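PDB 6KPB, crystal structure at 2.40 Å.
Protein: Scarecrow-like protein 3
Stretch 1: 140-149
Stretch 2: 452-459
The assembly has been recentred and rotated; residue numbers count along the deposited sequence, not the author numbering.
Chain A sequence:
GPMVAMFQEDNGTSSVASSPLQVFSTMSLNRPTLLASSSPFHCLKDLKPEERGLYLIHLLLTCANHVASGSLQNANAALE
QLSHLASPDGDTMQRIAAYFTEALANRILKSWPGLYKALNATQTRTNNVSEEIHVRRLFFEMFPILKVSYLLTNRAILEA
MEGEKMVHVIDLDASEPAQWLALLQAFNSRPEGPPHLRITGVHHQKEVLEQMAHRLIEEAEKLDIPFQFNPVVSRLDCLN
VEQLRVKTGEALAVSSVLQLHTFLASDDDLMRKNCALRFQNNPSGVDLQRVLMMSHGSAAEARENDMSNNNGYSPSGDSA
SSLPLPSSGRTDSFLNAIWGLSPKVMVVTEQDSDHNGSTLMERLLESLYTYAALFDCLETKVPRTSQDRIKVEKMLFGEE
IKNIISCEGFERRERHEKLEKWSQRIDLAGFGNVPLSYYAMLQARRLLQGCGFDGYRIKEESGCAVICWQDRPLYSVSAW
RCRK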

ATOM      1  N   PHE A 140      19.251  -7.416  -9.700  1.00 78.37           N
ATOM      2  CA  PHE A 140      20.402  -8.289  -9.894  1.00 73.65           C
ATOM      3  C   PHE A 140      20.399  -8.936 -11.273  1.00 73.86           C
ATOM      4  O   PHE A 140      21.468  -9.169 -11.848  1.00 82.70           O
ATOM      5  CB  PHE A 140      20.420  -9.359  -8.801  1.00 67.91           C
ATOM      6  CG  PHE A 140      21.482 -10.404  -8.984  1.00 75.81           C
ATOM      7  CD1 PHE A 140      22.777 -10.178  -8.546  1.00 79.19           C
ATOM      8  CD2 PHE A 140      21.185 -11.618  -9.582  1.00 80.38           C
ATOM      9  CE1 PHE A 140      23.757 -11.139  -8.710  1.00 70.81           C
ATOM     10  CE2 PHE A 140      22.161 -12.584  -9.748  1.00 85.85           C
ATOM     11  CZ  PHE A 140      23.448 -12.345  -9.310  1.00 79.10           C
ATOM     12  N   GLU A 141      19.219  -9.228 -11.824  1.00 85.82           N
ATOM     13  CA  GLU A 141      19.122  -9.962 -13.080  1.00 71.46           C
ATOM     14  C   GLU A 141      18.912  -9.074 -14.298  1.00 69.47           C
ATOM     15  O   GLU A 141      19.370  -9.427 -15.389  1.00 74.83           O
ATOM     16  CB  GLU A 141      17.987 -10.989 -13.010  1.00 76.06           C
ATOM     17  CG  GLU A 141      18.133 -11.990 -11.875  1.00 94.92           C
ATOM     18  CD  GLU A 141      17.632 -13.372 -12.243  1.00128.74           C
ATOM     19  OE1 GLU A 141      18.470 -14.287 -12.390  1.00140.85           O
ATOM     20  OE2 GLU A 141      16.404 -13.546 -12.391  1.00136.48           O
ATOM     21  N   MET A 142      18.233  -7.937 -14.151  1.00 66.90           N
ATOM     22  CA  MET A 142      18.006  -7.049 -15.284  1.00 76.17           C
ATOM     23  C   MET A 142      19.153  -6.075 -15.516  1.00 73.91           C
ATOM     24  O   MET A 142      19.257  -5.512 -16.613  1.00 72.60           O
ATOM     25  CB  MET A 142      16.698  -6.272 -15.093  1.00 68.96           C
ATOM     26  CG  MET A 142      15.483  -7.165 -14.882  1.00 73.24           C
ATOM     27  SD  MET A 142      13.968  -6.246 -14.569  1.00 83.62           S
ATOM     28  CE  MET A 142      13.604  -5.648 -16.217  1.00 87.29           C
ATOM     29  N   PHE A 143      20.014  -5.868 -14.522  1.00 82.48           N
ATOM     30  CA  PHE A 143      21.176  -5.006 -14.644  1.00 72.65           C
ATOM     31  C   PHE A 143      22.445  -5.785 -14.320  1.00 74.50           C
ATOM     32  O   PHE A 143      22.415  -6.717 -13.511  1.00 82.94           O
ATOM     33  CB  PHE A 143      21.073  -3.793 -13.710  1.00 73.25           C
ATOM     34  CG  PHE A 143      19.963  -2.847 -14.066  1.00 84.38           C
ATOM     35  CD1 PHE A 143      18.683  -3.044 -13.579  1.00 85.27           C
ATOM     36  CD2 PHE A 143      20.202  -1.758 -14.889  1.00 81.01           C
ATOM     37  CE1 PHE A 143      17.661  -2.175 -13.906  1.00 80.88           C
ATOM     38  CE2 PHE A 143      19.183  -0.886 -15.221  1.00 85.40           C
ATOM     39  CZ  PHE A 143      17.911  -1.094 -14.728  1.00 87.41           C
ATOM     40  N   PRO A 144      23.569  -5.437 -14.941  1.00 82.07           N
ATOM     41  CA  PRO A 144      24.845  -6.093 -14.630  1.00 68.97           C
ATOM     42  C   PRO A 144      25.631  -5.449 -13.498  1.00 68.33           C
ATOM     43  O   PRO A 144      26.789  -5.823 -13.293  1.00 79.30           O
ATOM     44  CB  PRO A 144      25.609  -5.947 -15.952  1.00 74.52           C
ATOM     45  CG  PRO A 144      25.158  -4.616 -16.461  1.00 87.13           C
ATOM     46  CD  PRO A 144      23.709  -4.463 -16.040  1.00 88.30           C
ATOM     47  N   ILE A 145      25.035  -4.501 -12.771  1.00 73.62           N
ATOM     48  CA  ILE A 145      25.776  -3.742 -11.767  1.00 64.96           C
ATOM     49  C   ILE A 145      26.303  -4.666 -10.679  1.00 72.22           C
ATOM     50  O   ILE A 145      27.500  -4.673 -10.368  1.00 73.41           O
ATOM     51  CB  ILE A 145      24.891  -2.633 -11.173  1.00 72.67           C
ATOM     52  CG1 ILE A 145      24.320  -1.739 -12.278  1.00 83.54           C
ATOM     53  CG2 ILE A 145      25.673  -1.832 -10.148  1.00 73.29           C
ATOM     54  CD1 ILE A 145      25.366  -1.088 -13.149  1.00 86.46           C
ATOM     55  N   LEU A 146      25.415  -5.462 -10.083  1.00 67.90           N
ATOM     56  CA  LEU A 146      25.802  -6.278  -8.938  1.00 63.10           C
ATOM     57  C   LEU A 146      26.717  -7.426  -9.349  1.00 73.79           C
ATOM     58  O   LEU A 146      27.640  -7.783  -8.607  1.00 76.21           O
ATOM     59  CB  LEU A 146      24.555  -6.806  -8.230  1.00 60.03           C
ATOM     60  CG  LEU A 146      23.791  -5.765  -7.410  1.00 69.86           C
ATOM     61  CD1 LEU A 146      22.540  -6.372  -6.800  1.00 73.43           C
ATOM     62  CD2 LEU A 146      24.690  -5.195  -6.324  1.00 72.43           C
ATOM     63  N   LYS A 147      26.480  -8.018 -10.523  1.00 70.63           N
ATOM     64  CA  LYS A 147      27.342  -9.099 -10.989  1.00 68.04           C
ATOM     65  C   LYS A 147      28.778  -8.619 -11.171  1.00 71.37           C
ATOM     66  O   LYS A 147      29.726  -9.323 -10.805  1.00 74.85           O
ATOM     67  CB  LYS A 147      26.804  -9.677 -12.298  1.00 61.38           C
ATOM     68  CG  LYS A 147      25.487 -10.429 -12.172  1.00 81.79           C
ATOM     69  CD  LYS A 147      24.901 -10.708 -13.550  1.00 81.00           C
ATOM     70  CE  LYS A 147      23.520 -11.348 -13.473  1.00 89.09           C
ATOM     71  NZ  LYS A 147      23.590 -12.833 -13.410  1.00 88.46           N
ATOM     72  N   VAL A 148      28.957  -7.424 -11.736  1.00 71.05           N
ATOM     73  CA  VAL A 148      30.297  -6.864 -11.889  1.00 76.24           C
ATOM     74  C   VAL A 148      30.901  -6.557 -10.524  1.00 78.96           C
ATOM     75  O   VAL A 148      32.060  -6.891 -10.250  1.00 70.11           O
ATOM     76  CB  VAL A 148      30.258  -5.611 -12.783  1.00 72.71           C
ATOM     77  CG1 VAL A 148      31.595  -4.883 -12.734  1.00 68.46           C
ATOM     78  CG2 VAL A 148      29.909  -5.989 -14.214  1.00 63.51           C
ATOM     79  N   SER A 149      30.120  -5.917  -9.650  1.00 73.02           N
ATOM     80  CA  SER A 149      30.586  -5.622  -8.299  1.00 77.70           C
ATOM     81  C   SER A 149      30.991  -6.896  -7.570  1.00 77.50           C
ATOM     82  O   SER A 149      32.092  -6.983  -7.013  1.00 79.06           O
ATOM     83  CB  SER A 149      29.498  -4.875  -7.526  1.00 78.86           C
ATOM     84  OG  SER A 149      29.889  -4.642  -6.183  1.00 84.98           O
TER
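Stretch 2, residues 452-459: GFDGYRIK

Stretch 2 runs in the same general sense as stretch 1: Gly452 lies nearest Met142, Phe453 nearest Pro144, and Ile458 nearest Val148. Gly452 has positive phi, which favours glycine. Phe453 to Tyr456 form a type II beta turn, with Gly455 at phi 100°, where a CB would jam against the preceding carbonyl O. A strand follows from Tyr456.

The contact centres on Pro144, the N-cap residue between two helices of stretch 1. Its ring sits between two aromatic rings. Pro144 CB lies 3.4 Å from the centroid of the Phe453 ring, and Pro144 CG lies 3.6 Å from that of Tyr456. Both are CH-pi contacts over the ring face. Phe453 and Tyr456 share chi1 m (-72° each). The CA-to-CB bond of Phe453 points sideways, but its ring end comes nearer; that of Tyr456 points toward stretch 1. Chi2 differs, -27° in Phe453 and -86° in Tyr456, and each ring turns a face to the proline.

Phe143 points away at CB, yet with chi1 m its ring edge meets Tyr456: CD2 of Phe143 is 3.1 Å from OH of Tyr456. Farther along, Val148 (t) and Ile458 (m, t) pack through Val148 CG1 and Ile458 CD1 at 3.8 Å. No hydrogen bond joins the stretches; the packing is largely apolar.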

ATOM      1  N   GLY A 452      22.071  -8.949 -23.403  1.00 95.67           N
ATOM      2  CA  GLY A 452      21.370  -7.794 -22.883  1.00 80.93           C
ATOM      3  C   GLY A 452      22.209  -6.823 -22.084  1.00 91.70           C
ATOM      4  O   GLY A 452      21.644  -5.938 -21.434  1.00 95.98           O
ATOM      5  N   PHE A 453      23.535  -6.951 -22.111  1.00 96.30           N
ATOM      6  CA  PHE A 453      24.416  -6.052 -21.375  1.00 90.78           C
ATOM      7  C   PHE A 453      25.220  -5.137 -22.291  1.00 93.77           C
ATOM      8  O   PHE A 453      26.139  -4.457 -21.820  1.00 97.07           O
ATOM      9  CB  PHE A 453      25.351  -6.851 -20.469  1.00 85.76           C
ATOM     10  CG  PHE A 453      24.667  -7.457 -19.278  1.00 86.15           C
ATOM     11  CD1 PHE A 453      23.522  -6.878 -18.755  1.00 82.60           C
ATOM     12  CD2 PHE A 453      25.168  -8.600 -18.678  1.00 91.89           C
ATOM     13  CE1 PHE A 453      22.886  -7.431 -17.657  1.00 82.11           C
ATOM     14  CE2 PHE A 453      24.538  -9.156 -17.580  1.00 94.83           C
ATOM     15  CZ  PHE A 453      23.395  -8.570 -17.069  1.00 95.97           C
ATOM     16  N   ASP A 454      24.903  -5.102 -23.582  1.00 92.26           N
ATOM     17  CA  ASP A 454      25.554  -4.162 -24.482  1.00 95.31           C
ATOM     18  C   ASP A 454      25.097  -2.740 -24.176  1.00 89.49           C
ATOM     19  O   ASP A 454      23.968  -2.505 -23.738  1.00 89.21           O
ATOM     20  CB  ASP A 454      25.257  -4.519 -25.938  1.00100.62           C
ATOM     21  CG  ASP A 454      23.779  -4.476 -26.257  1.00119.20           C
ATOM     22  OD1 ASP A 454      23.020  -5.263 -25.651  1.00122.05           O
ATOM     23  OD2 ASP A 454      23.371  -3.648 -27.101  1.00126.70           O
ATOM     24  N   GLY A 455      25.995  -1.783 -24.411  1.00 85.03           N
ATOM     25  CA  GLY A 455      25.805  -0.407 -24.025  1.00 76.36           C
ATOM     26  C   GLY A 455      26.522  -0.037 -22.744  1.00 82.73           C
ATOM     27  O   GLY A 455      26.849   1.138 -22.542  1.00 87.33           O
ATOM     28  N   TYR A 456      26.776  -1.014 -21.878  1.00 79.81           N
ATOM     29  CA  TYR A 456      27.542  -0.773 -20.668  1.00 83.44           C
ATOM     30  C   TYR A 456      29.033  -0.745 -20.970  1.00 78.60           C
ATOM     31  O   TYR A 456      29.511  -1.374 -21.919  1.00 82.83           O
ATOM     32  CB  TYR A 456      27.252  -1.845 -19.618  1.00 70.91           C
ATOM     33  CG  TYR A 456      25.884  -1.736 -18.992  1.00 77.86           C
ATOM     34  CD1 TYR A 456      25.663  -0.903 -17.904  1.00 78.00           C
ATOM     35  CD2 TYR A 456      24.814  -2.471 -19.484  1.00 75.84           C
ATOM     36  CE1 TYR A 456      24.416  -0.801 -17.326  1.00 83.54           C
ATOM     37  CE2 TYR A 456      23.563  -2.375 -18.913  1.00 76.42           C
ATOM     38  CZ  TYR A 456      23.369  -1.538 -17.836  1.00 81.56           C
ATOM     39  OH  TYR A 456      22.124  -1.443 -17.265  1.00 88.72           O
ATOM     40  N   ARG A 457      29.766  -0.005 -20.147  1.00 81.43           N
ATOM     41  CA  ARG A 457      31.212   0.099 -20.259  1.00 77.56           C
ATOM     42  C   ARG A 457      31.806   0.155 -18.861  1.00 81.57           C
ATOM     43  O   ARG A 457      31.163   0.620 -17.917  1.00 84.94           O
ATOM     44  CB  ARG A 457      31.630   1.337 -21.061  1.00 74.04           C
ATOM     45  CG  ARG A 457      31.354   1.244 -22.551  1.00 95.97           C
ATOM     46  CD  ARG A 457      31.139   2.622 -23.156  1.00113.20           C
ATOM     47  NE  ARG A 457      31.957   3.639 -22.503  1.00125.63           N
ATOM     48  CZ  ARG A 457      33.227   3.887 -22.805  1.00138.78           C
ATOM     49  NH1 ARG A 457      33.834   3.185 -23.755  1.00141.91           N
ATOM     50  NH2 ARG A 457      33.892   4.832 -22.158  1.00141.38           N
ATOM     51  N   ILE A 458      33.038  -0.329 -18.736  1.00 87.27           N
ATOM     52  CA  ILE A 458      33.786  -0.268 -17.487  1.00 90.26           C
ATOM     53  C   ILE A 458      35.039   0.555 -17.735  1.00 90.28           C
ATOM     54  O   ILE A 458      35.860   0.205 -18.592  1.00 92.98           O
ATOM     55  CB  ILE A 458      34.141  -1.663 -16.955  1.00 88.47           C
ATOM     56  CG1 ILE A 458      32.879  -2.390 -16.500  1.00 96.29           C
ATOM     57  CG2 ILE A 458      35.117  -1.554 -15.799  1.00 90.53           C
ATOM     58  CD1 ILE A 458      33.121  -3.808 -16.065  1.00 99.85           C
ATOM     59  N   LYS A 459      35.182   1.647 -16.992  1.00 85.88           N
ATOM     60  CA  LYS A 459      36.329   2.534 -17.104  1.00 84.58           C
ATOM     61  C   LYS A 459      37.195   2.418 -15.859  1.00 87.47           C
ATOM     62  O   LYS A 459      36.681   2.350 -14.737  1.00 95.65           O
ATOM     63  CB  LYS A 459      35.882   3.985 -17.298  1.00 75.46           C
TER